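Local structure of haloacid dehalogenase-like hydrolase (Klebsiella pneumoniae subsp. pneumoniae, 3PGV) at residues D117-T122 and C170-H175; P178-M183 and T199-M204; D227-G232 and A244-I249; V58-R63 and Y80-N85. The protein probably acts as a metal-dependent phosphatase of the Cof branch of the haloacid dehalogenase-like superfamily and holds a calcium ion in this crystal. All coordinates share one frame; numbering follows the deposited sequence.

Contact 1: D117-T122 and C170-H175; sequences DPKIVT and CEDHEH
Asp117 and His175 meet at the edge of the α/β cap domain of this Cof-family fold, where a type I turn entering strand 121-126 faces the first turn of helix 173-187. OD2 of Asp117 receives NE2 of His175 at 2.7 Å on its syn lone pair. The bond lies close to the imidazole plane, while the carboxylate itself stands nearly upright to the ring, the two planes 82° apart. OD1 of the same carboxylate accepts from Lys119 N at 3.1 Å, closing an Asx turn, and both links together limit rotation of the acid. Lys119 then passes over the histidine: its CD sits above the ring centre, 4.0 Å from the centroid, in a CH-pi contact. A bend further along the chain (chi3 72°) sends NZ onward to Asp172, where it forms a salt bridge with OD2 at 2.8 Å, on the anti side of that carboxylate. Asp172 is also the N-cap of the helix. Its OD1 takes a weak bond from His175 N, so its two oxygens divide between capping and charge pairing. The backbone of Lys119 contributes too, its O being joined through one water to Glu171 N. Ile120 completes the walk on the buried side: its CD1 lies 3.7 Å from CD2 of His175, and its CG1 packs against CB of Cys170 at 4.0 Å.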
# COMPACT_ATOMS: atom_id res chain seq x y z
N ASP A 117 12.23 18.71 -13.28
CA ASP A 117 13.31 17.79 -12.92
C ASP A 117 13.31 16.62 -13.92
O ASP A 117 12.41 15.79 -13.88
CB ASP A 117 13.14 17.29 -11.47
CG ASP A 117 14.37 16.62 -10.88
OD1 ASP A 117 15.08 15.92 -11.62
OD2 ASP A 117 14.57 16.73 -9.66
N PRO A 118 14.26 16.58 -14.88
CA PRO A 118 14.24 15.50 -15.87
C PRO A 118 14.42 14.10 -15.27
O PRO A 118 14.07 13.11 -15.91
CB PRO A 118 15.39 15.87 -16.81
CG PRO A 118 16.31 16.69 -15.99
CD PRO A 118 15.42 17.48 -15.07
N LYS A 119 14.95 14.02 -14.03
CA LYS A 119 15.20 12.75 -13.35
C LYS A 119 13.94 12.17 -12.70
O LYS A 119 13.86 10.97 -12.48
CB LYS A 119 16.33 12.89 -12.31
CG LYS A 119 17.69 13.26 -12.92
CD LYS A 119 18.79 13.43 -11.85
CE LYS A 119 19.23 12.10 -11.25
NZ LYS A 119 20.31 12.28 -10.25
N ILE A 120 12.93 13.04 -12.40
CA ILE A 120 11.71 12.59 -11.73
C ILE A 120 10.47 12.65 -12.65
O ILE A 120 10.27 13.64 -13.35
CB ILE A 120 11.48 13.38 -10.42
CG1 ILE A 120 12.71 13.32 -9.50
CG2 ILE A 120 10.21 12.89 -9.70
CD1 ILE A 120 12.66 14.32 -8.26
N VAL A 121 9.63 11.61 -12.60
CA VAL A 121 8.32 11.61 -13.25
C VAL A 121 7.24 11.74 -12.15
O VAL A 121 7.32 11.03 -11.13
CB VAL A 121 8.09 10.34 -14.13
CG1 VAL A 121 6.63 10.25 -14.59
CG2 VAL A 121 9.04 10.32 -15.33
N THR A 122 6.30 12.68 -12.31
CA THR A 122 5.22 12.86 -11.34
C THR A 122 3.99 12.05 -11.76
O THR A 122 3.47 12.23 -12.87
CB THR A 122 4.90 14.35 -11.15
OG1 THR A 122 6.09 15.03 -10.76
CG2 THR A 122 3.78 14.58 -10.09
N CYS A 170 11.73 7.78 -9.89
CA CYS A 170 13.08 8.18 -10.26
C CYS A 170 14.03 6.99 -10.05
O CYS A 170 14.04 6.42 -8.97
CB CYS A 170 13.52 9.39 -9.42
SG CYS A 170 15.23 9.91 -9.70
N GLU A 171 14.82 6.63 -11.07
CA GLU A 171 15.78 5.52 -10.98
C GLU A 171 16.84 5.77 -9.90
O GLU A 171 17.32 4.82 -9.27
CB GLU A 171 16.45 5.28 -12.35
CG GLU A 171 15.49 4.75 -13.40
CD GLU A 171 16.08 4.59 -14.79
OE1 GLU A 171 16.57 5.59 -15.36
OE2 GLU A 171 15.97 3.47 -15.35
N ASP A 172 17.20 7.05 -9.67
CA ASP A 172 18.19 7.43 -8.67
C ASP A 172 17.50 7.65 -7.30
O ASP A 172 16.87 8.69 -7.09
CB ASP A 172 18.94 8.71 -9.12
CG ASP A 172 20.09 9.16 -8.22
OD1 ASP A 172 20.23 8.60 -7.11
OD2 ASP A 172 20.80 10.13 -8.60
N HIS A 173 17.57 6.63 -6.41
CA HIS A 173 16.98 6.67 -5.07
C HIS A 173 17.48 7.87 -4.26
O HIS A 173 16.68 8.54 -3.62
CB HIS A 173 17.26 5.37 -4.30
CG HIS A 173 16.90 5.45 -2.85
ND1 HIS A 173 15.58 5.57 -2.44
CD2 HIS A 173 17.69 5.46 -1.76
CE1 HIS A 173 15.62 5.66 -1.12
NE2 HIS A 173 16.86 5.59 -0.66
N GLU A 174 18.81 8.10 -4.28
CA GLU A 174 19.44 9.18 -3.54
C GLU A 174 18.88 10.55 -3.95
O GLU A 174 18.86 11.46 -3.13
CB GLU A 174 20.98 9.15 -3.72
CG GLU A 174 21.69 8.07 -2.91
CD GLU A 174 21.42 6.62 -3.31
OE1 GLU A 174 21.17 6.35 -4.51
OE2 GLU A 174 21.52 5.75 -2.42
N HIS A 175 18.43 10.69 -5.21
CA HIS A 175 17.86 11.94 -5.70
C HIS A 175 16.46 12.23 -5.09
O HIS A 175 16.09 13.40 -4.95
CB HIS A 175 17.80 11.93 -7.24
CG HIS A 175 17.39 13.24 -7.83
ND1 HIS A 175 18.25 14.32 -7.86
CD2 HIS A 175 16.24 13.58 -8.44
CE1 HIS A 175 17.58 15.30 -8.44
NE2 HIS A 175 16.37 14.90 -8.82
O HOH W 1 14.56 8.11 -13.43

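Contact 2: P178-M183 and T199-M204; sequences PLEQAM and TCLEVM
OE2 of Glu180 forms a salt bridge with NH2 of Arg256, yet the aliphatic part of the same side chain belongs to an apolar contact with Leu201. With CG anti to the backbone N (chi1 179°), Glu180 runs across Leu201 at about a right angle. Its CB lies 3.8 Å from CD2 of the leucine, and CD1 of Leu201 reaches both CB and CG. That CD2 methyl is pressed into the helix surface: it approaches Glu180 N to 3.5 Å and CG of Leu179 to 4.1 Å. The setting is the α/β cap domain, in which helix 173-187 packs on a face of the sheet containing strand 200-205. The short segments run almost parallel, 15° apart, with axes 9.8 Å from each other. One turn beyond Leu179, selenomethionine Met183 leans back toward the strand. Its bend at chi3 (-59°) brings CE against Leu201 CD2 at 3.6 Å, the two side chains meeting tip to tip. The same methyl touches CG2 of Val203 at 3.7 Å, bridging two alternate residues of the strand. Leu110 of helix 104-110 packs on both Met183 and Val203, while Phe195 flanks Glu180 and Leu201.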
# COMPACT_ATOMS: atom_id res chain seq x y z
N PRO A 178 16.20 14.04 -0.78
CA PRO A 178 15.99 15.45 -0.42
C PRO A 178 14.56 15.93 -0.71
O PRO A 178 14.07 16.84 -0.04
CB PRO A 178 17.04 16.20 -1.26
CG PRO A 178 17.98 15.15 -1.74
CD PRO A 178 17.18 13.90 -1.86
N LEU A 179 13.88 15.30 -1.72
CA LEU A 179 12.49 15.64 -2.04
C LEU A 179 11.56 15.18 -0.91
O LEU A 179 10.60 15.89 -0.56
CB LEU A 179 12.06 15.02 -3.40
CG LEU A 179 10.58 15.30 -3.85
CD1 LEU A 179 10.29 16.78 -3.95
CD2 LEU A 179 10.27 14.60 -5.19
N GLU A 180 11.88 14.01 -0.29
CA GLU A 180 11.13 13.50 0.86
C GLU A 180 11.21 14.49 2.03
O GLU A 180 10.17 14.85 2.60
CB GLU A 180 11.67 12.12 1.29
CG GLU A 180 10.96 11.54 2.50
CD GLU A 180 11.52 10.23 3.00
OE1 GLU A 180 12.75 10.02 2.88
OE2 GLU A 180 10.76 9.47 3.64
N GLN A 181 12.44 14.98 2.33
CA GLN A 181 12.67 15.93 3.40
C GLN A 181 11.96 17.24 3.17
O GLN A 181 11.42 17.80 4.11
CB GLN A 181 14.18 16.18 3.59
CG GLN A 181 14.78 15.36 4.71
CD GLN A 181 14.35 15.87 6.08
OE1 GLN A 181 14.11 15.08 7.00
NE2 GLN A 181 14.24 17.18 6.24
N ALA A 182 12.06 17.80 1.95
CA ALA A 182 11.47 19.12 1.65
C ALA A 182 9.95 19.10 1.79
O ALA A 182 9.38 20.05 2.31
CB ALA A 182 11.86 19.56 0.25
N MSE A 183 9.29 18.00 1.36
CA MSE A 183 7.84 17.89 1.43
C MSE A 183 7.36 17.72 2.85
O MSE A 183 6.42 18.39 3.25
CB MSE A 183 7.32 16.78 0.51
CG MSE A 183 7.58 17.07 -0.98
SE MSE A 183 6.78 15.79 -2.16
CE MSE A 183 7.64 14.17 -1.49
N THR A 199 12.66 3.60 -5.71
CA THR A 199 12.48 4.47 -6.87
C THR A 199 11.11 5.12 -6.92
O THR A 199 10.78 5.76 -7.92
CB THR A 199 12.73 3.67 -8.16
OG1 THR A 199 11.83 2.55 -8.17
CG2 THR A 199 14.18 3.19 -8.28
N CYS A 200 10.30 4.93 -5.87
CA CYS A 200 8.94 5.47 -5.86
C CYS A 200 8.62 6.15 -4.53
O CYS A 200 8.46 5.47 -3.52
CB CYS A 200 7.93 4.39 -6.20
SG CYS A 200 6.24 5.00 -6.40
N LEU A 201 8.60 7.49 -4.53
CA LEU A 201 8.30 8.29 -3.34
C LEU A 201 6.86 8.74 -3.39
O LEU A 201 6.48 9.47 -4.31
CB LEU A 201 9.26 9.51 -3.28
CG LEU A 201 9.12 10.43 -2.05
CD1 LEU A 201 9.32 9.64 -0.74
CD2 LEU A 201 10.09 11.58 -2.13
N GLU A 202 6.03 8.27 -2.43
CA GLU A 202 4.59 8.49 -2.46
C GLU A 202 4.10 9.49 -1.45
O GLU A 202 4.66 9.61 -0.35
CB GLU A 202 3.84 7.16 -2.30
CG GLU A 202 4.45 6.05 -3.15
CD GLU A 202 3.57 4.85 -3.39
OE1 GLU A 202 2.37 4.90 -3.06
OE2 GLU A 202 4.06 3.90 -4.03
N VAL A 203 3.01 10.22 -1.80
CA VAL A 203 2.41 11.21 -0.91
C VAL A 203 0.93 10.99 -0.80
O VAL A 203 0.22 11.03 -1.81
CB VAL A 203 2.74 12.69 -1.32
CG1 VAL A 203 2.24 13.67 -0.27
CG2 VAL A 203 4.23 12.87 -1.57
N MSE A 204 0.45 10.74 0.42
CA MSE A 204 -0.97 10.62 0.73
C MSE A 204 -1.35 11.73 1.71
O MSE A 204 -0.46 12.40 2.24
CB MSE A 204 -1.28 9.24 1.36
CG MSE A 204 -1.32 8.08 0.35
SE MSE A 204 0.41 7.63 -0.41
CE MSE A 204 1.47 7.30 1.27

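Contact 3: D227-G232 and A244-I249; sequences DCIAFG and AGKGCI
Parallel strand pairing joins 228-232 to 246-249 through backbone bonds from Cys228, Ala230 and Gly232 to Lys246 and Cys248, in the central sheet of the Rossmann-like core typical of haloacid dehalogenases. The two strands are the arms of a beta-alpha-beta crossover through helix 238-243, and strand 23-27 flanks 228-232 on its other edge. Four hydrogen bonds follow the alternation expected of parallel strands. Lys246 N gives to Cys228 O, Lys246 O takes from Ala230 N at 2.7 Å, Ala230 O takes from Cys248 N at 2.8 Å, and Gly232 N closes the series on Cys248 O at a longer 3.3 Å. The middle two are nearly straight, at 162° and 161° at the hydrogen.

On the face bearing Ile229, Lys246 and Phe231, side chains extend the pairing. Ile229 and Lys246 lie side by side and point the same way, with CG1 3.7 Å from CG; a bend at chi2 (69°) then leads the lysine outward to a salt bridge between NZ and Glu265. The other face is compact: CB of Ala230 meets CB of Ala244 at 3.8 Å, and Met240 and Leu241 of the connecting helix close over Ala230. Gly232 ends its strand just before Asp233, a ligand of the calcium ion. Next to this end, Cys248 approaches Phe231 at a slant, its SG 4.6 Å from the ring centroid and its CB 3.6 Å from CD2.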
# COMPACT_ATOMS: atom_id res chain seq x y z
N ASP A 227 -6.33 -6.88 17.82
CA ASP A 227 -6.81 -8.13 17.23
C ASP A 227 -6.13 -8.40 15.91
O ASP A 227 -6.45 -9.39 15.24
CB ASP A 227 -8.33 -8.08 17.05
CG ASP A 227 -9.08 -7.91 18.35
OD1 ASP A 227 -8.85 -8.72 19.28
OD2 ASP A 227 -9.92 -7.00 18.43
N CYS A 228 -5.18 -7.53 15.52
CA CYS A 228 -4.53 -7.63 14.22
C CYS A 228 -3.12 -8.13 14.28
O CYS A 228 -2.32 -7.66 15.09
CB CYS A 228 -4.61 -6.31 13.47
SG CYS A 228 -6.30 -5.70 13.23
N ILE A 229 -2.78 -9.00 13.33
CA ILE A 229 -1.40 -9.35 13.01
C ILE A 229 -1.13 -8.86 11.59
O ILE A 229 -1.96 -9.08 10.70
CB ILE A 229 -1.11 -10.88 13.19
CG1 ILE A 229 0.38 -11.20 12.84
CG2 ILE A 229 -2.10 -11.75 12.37
CD1 ILE A 229 0.85 -12.62 13.18
N ALA A 230 -0.04 -8.09 11.39
CA ALA A 230 0.25 -7.51 10.09
C ALA A 230 1.60 -7.94 9.51
O ALA A 230 2.55 -8.21 10.25
CB ALA A 230 0.18 -6.00 10.16
N PHE A 231 1.69 -7.96 8.16
CA PHE A 231 2.91 -8.35 7.44
C PHE A 231 3.21 -7.30 6.36
O PHE A 231 2.29 -6.86 5.66
CB PHE A 231 2.74 -9.74 6.80
CG PHE A 231 2.42 -10.85 7.78
CD1 PHE A 231 1.11 -11.10 8.18
CD2 PHE A 231 3.43 -11.69 8.24
CE1 PHE A 231 0.82 -12.13 9.09
CE2 PHE A 231 3.14 -12.72 9.15
CZ PHE A 231 1.83 -12.94 9.56
N GLY A 232 4.48 -6.89 6.25
CA GLY A 232 4.91 -5.88 5.27
C GLY A 232 6.41 -5.88 5.00
O GLY A 232 7.19 -6.49 5.76
N ALA A 244 -0.42 -2.39 14.56
CA ALA A 244 -1.06 -3.70 14.74
C ALA A 244 -0.64 -4.32 16.06
O ALA A 244 0.44 -4.01 16.57
CB ALA A 244 -0.68 -4.62 13.59
N GLY A 245 -1.49 -5.20 16.61
CA GLY A 245 -1.17 -5.93 17.84
C GLY A 245 0.13 -6.70 17.70
O GLY A 245 0.96 -6.69 18.62
N LYS A 246 0.36 -7.28 16.50
CA LYS A 246 1.58 -7.99 16.14
C LYS A 246 2.00 -7.61 14.70
O LYS A 246 1.20 -7.73 13.77
CB LYS A 246 1.36 -9.52 16.26
CG LYS A 246 2.50 -10.37 15.70
CD LYS A 246 3.78 -10.28 16.52
CE LYS A 246 4.87 -11.13 15.92
NZ LYS A 246 6.15 -11.00 16.65
N GLY A 247 3.23 -7.13 14.55
CA GLY A 247 3.79 -6.77 13.25
C GLY A 247 4.98 -7.62 12.86
O GLY A 247 5.91 -7.80 13.66
N CYS A 248 4.97 -8.16 11.62
CA CYS A 248 6.08 -8.97 11.09
C CYS A 248 6.71 -8.30 9.89
O CYS A 248 6.00 -7.96 8.94
CB CYS A 248 5.62 -10.38 10.75
SG CYS A 248 5.10 -11.36 12.17
N ILE A 249 8.04 -8.17 9.90
CA ILE A 249 8.80 -7.61 8.78
C ILE A 249 9.39 -8.75 7.93
O ILE A 249 9.96 -9.70 8.48
CB ILE A 249 9.93 -6.64 9.31
CG1 ILE A 249 9.32 -5.43 10.05
CG2 ILE A 249 10.87 -6.19 8.17
CD1 ILE A 249 10.38 -4.48 10.71

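Contact 4: V58-R63 and Y80-N85; sequences VFATGR and YMITSN
Thr61 and Asn85 meet just past the ends of two parallel strands, where Thr61 O accepts Asn85 N at 3.0 Å. Beside them Ser84 N gives to Arg63 O at 2.9 Å, approaching 38° above the carbonyl plane. Gly62 lies between these links, its CA 3.3 Å from Asn85 OD1. Thr61 occupies the motif II position of the haloacid dehalogenase fold; with OG1 anti to its own N (chi1 -180°), it accepts Arg63 N at 3.0 Å and so forms an ST turn. Behind the loops, the strands of a beta-alpha-beta unit keep them in step, Ile82 N bonding to Phe59 O at 2.7 Å. One face is packed by Val58 CG1 on Ile82 CD1 at 3.6 Å, the other by Phe59 CB against SE of selenomethionine Met81 at 3.8 Å. Further out, Arg63 pairs with the calcium ligand Asp29, Asn85 OD1 accepts from Asn236 ND2, and Lys165 of the cap bonds to Gly62 O. Gly62 N donates to the sulfonate of a bound buffer molecule. A backbone N-H turned toward such an anion, beside the metal-binding aspartates, is consistent with a pocket that receives the phosphate of a substrate.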
# COMPACT_ATOMS: atom_id res chain seq x y z
N VAL A 58 -7.41 -8.87 5.70
CA VAL A 58 -7.40 -7.51 5.16
C VAL A 58 -6.13 -7.34 4.34
O VAL A 58 -5.03 -7.57 4.85
CB VAL A 58 -7.51 -6.44 6.29
CG1 VAL A 58 -7.51 -5.04 5.70
CG2 VAL A 58 -8.76 -6.67 7.14
N PHE A 59 -6.27 -7.02 3.07
CA PHE A 59 -5.11 -6.85 2.20
C PHE A 59 -4.85 -5.37 1.93
O PHE A 59 -5.80 -4.61 1.70
CB PHE A 59 -5.26 -7.67 0.91
CG PHE A 59 -5.47 -9.14 1.20
CD1 PHE A 59 -4.44 -9.92 1.71
CD2 PHE A 59 -6.73 -9.71 1.08
CE1 PHE A 59 -4.66 -11.25 2.08
CE2 PHE A 59 -6.95 -11.05 1.42
CZ PHE A 59 -5.91 -11.81 1.91
N ALA A 60 -3.60 -4.94 2.14
CA ALA A 60 -3.24 -3.52 2.08
C ALA A 60 -2.14 -3.27 1.09
O ALA A 60 -1.03 -3.78 1.25
CB ALA A 60 -2.84 -3.02 3.46
N THR A 61 -2.41 -2.46 0.08
CA THR A 61 -1.43 -2.21 -0.97
C THR A 61 -1.35 -0.73 -1.33
O THR A 61 -2.28 0.03 -1.06
CB THR A 61 -1.74 -3.08 -2.20
OG1 THR A 61 -0.76 -2.83 -3.22
CG2 THR A 61 -3.15 -2.86 -2.74
N GLY A 62 -0.24 -0.36 -1.97
CA GLY A 62 -0.07 0.95 -2.55
C GLY A 62 -0.70 1.03 -3.93
O GLY A 62 -1.00 2.12 -4.43
N ARG A 63 -1.00 -0.15 -4.52
CA ARG A 63 -1.62 -0.23 -5.84
C ARG A 63 -2.98 0.45 -5.87
O ARG A 63 -3.65 0.53 -4.85
CB ARG A 63 -1.79 -1.68 -6.26
CG ARG A 63 -0.50 -2.43 -6.57
CD ARG A 63 -0.86 -3.72 -7.26
NE ARG A 63 0.25 -4.65 -7.37
CZ ARG A 63 0.19 -5.78 -8.07
NH1 ARG A 63 -0.91 -6.09 -8.75
NH2 ARG A 63 1.24 -6.60 -8.12
N TYR A 80 -11.72 -7.33 2.98
CA TYR A 80 -11.64 -5.89 2.78
C TYR A 80 -10.33 -5.58 2.04
O TYR A 80 -9.30 -6.25 2.29
CB TYR A 80 -11.66 -5.15 4.12
CG TYR A 80 -13.06 -4.89 4.65
CD1 TYR A 80 -13.85 -3.87 4.13
CD2 TYR A 80 -13.56 -5.62 5.72
CE1 TYR A 80 -15.13 -3.62 4.62
CE2 TYR A 80 -14.83 -5.37 6.24
CZ TYR A 80 -15.61 -4.37 5.69
OH TYR A 80 -16.87 -4.11 6.19
N MSE A 81 -10.37 -4.63 1.11
CA MSE A 81 -9.21 -4.29 0.30
C MSE A 81 -8.79 -2.84 0.55
O MSE A 81 -9.57 -1.92 0.27
CB MSE A 81 -9.53 -4.52 -1.19
CG MSE A 81 -8.34 -4.35 -2.12
SE MSE A 81 -6.94 -5.71 -1.87
CE MSE A 81 -8.03 -7.31 -2.01
N ILE A 82 -7.58 -2.64 1.11
CA ILE A 82 -7.00 -1.31 1.31
C ILE A 82 -6.11 -1.01 0.13
O ILE A 82 -5.17 -1.76 -0.12
CB ILE A 82 -6.20 -1.26 2.65
CG1 ILE A 82 -7.11 -1.46 3.87
CG2 ILE A 82 -5.38 0.03 2.76
CD1 ILE A 82 -6.34 -1.65 5.17
N THR A 83 -6.42 0.05 -0.64
CA THR A 83 -5.59 0.44 -1.79
C THR A 83 -5.09 1.88 -1.66
O THR A 83 -5.46 2.58 -0.71
CB THR A 83 -6.32 0.19 -3.11
OG1 THR A 83 -7.51 0.99 -3.15
CG2 THR A 83 -6.64 -1.29 -3.34
N SER A 84 -4.20 2.32 -2.58
CA SER A 84 -3.57 3.66 -2.54
C SER A 84 -3.05 4.01 -1.13
O SER A 84 -3.19 5.15 -0.67
CB SER A 84 -4.53 4.73 -3.07
OG SER A 84 -4.76 4.59 -4.46
N ASN A 85 -2.43 3.01 -0.45
CA ASN A 85 -1.82 3.15 0.88
C ASN A 85 -2.78 3.64 1.94
O ASN A 85 -2.40 4.41 2.80
CB ASN A 85 -0.57 4.03 0.82
CG ASN A 85 0.52 3.43 0.00
OD1 ASN A 85 0.98 2.32 0.25
ND2 ASN A 85 1.03 4.19 -0.94

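The four contacts divide between the two domains. Contacts 3 and 4 are buried parallel strand pairs in the same core sheet, on either side of strand 23-27, and rest mainly on backbone bonds. Contacts 1 and 2 belong to the cap and share helix 173-187: the partly exposed contact 1 uses charged and polar side chains at the helix start, whereas the buried contact 2 is apolar between helix and sheet. These two touch through Ile120 on Leu179 and a probable backbone hydrogen bond from Cys170 to Thr199. Contact 4 also touches contact 2, through a weak hydrogen bond from Asn85 to Glu202 and packing of Met204 on Asn85 and Ser84. Contacts 1 and 3 lie farthest apart, with centres about 32 Å from each other.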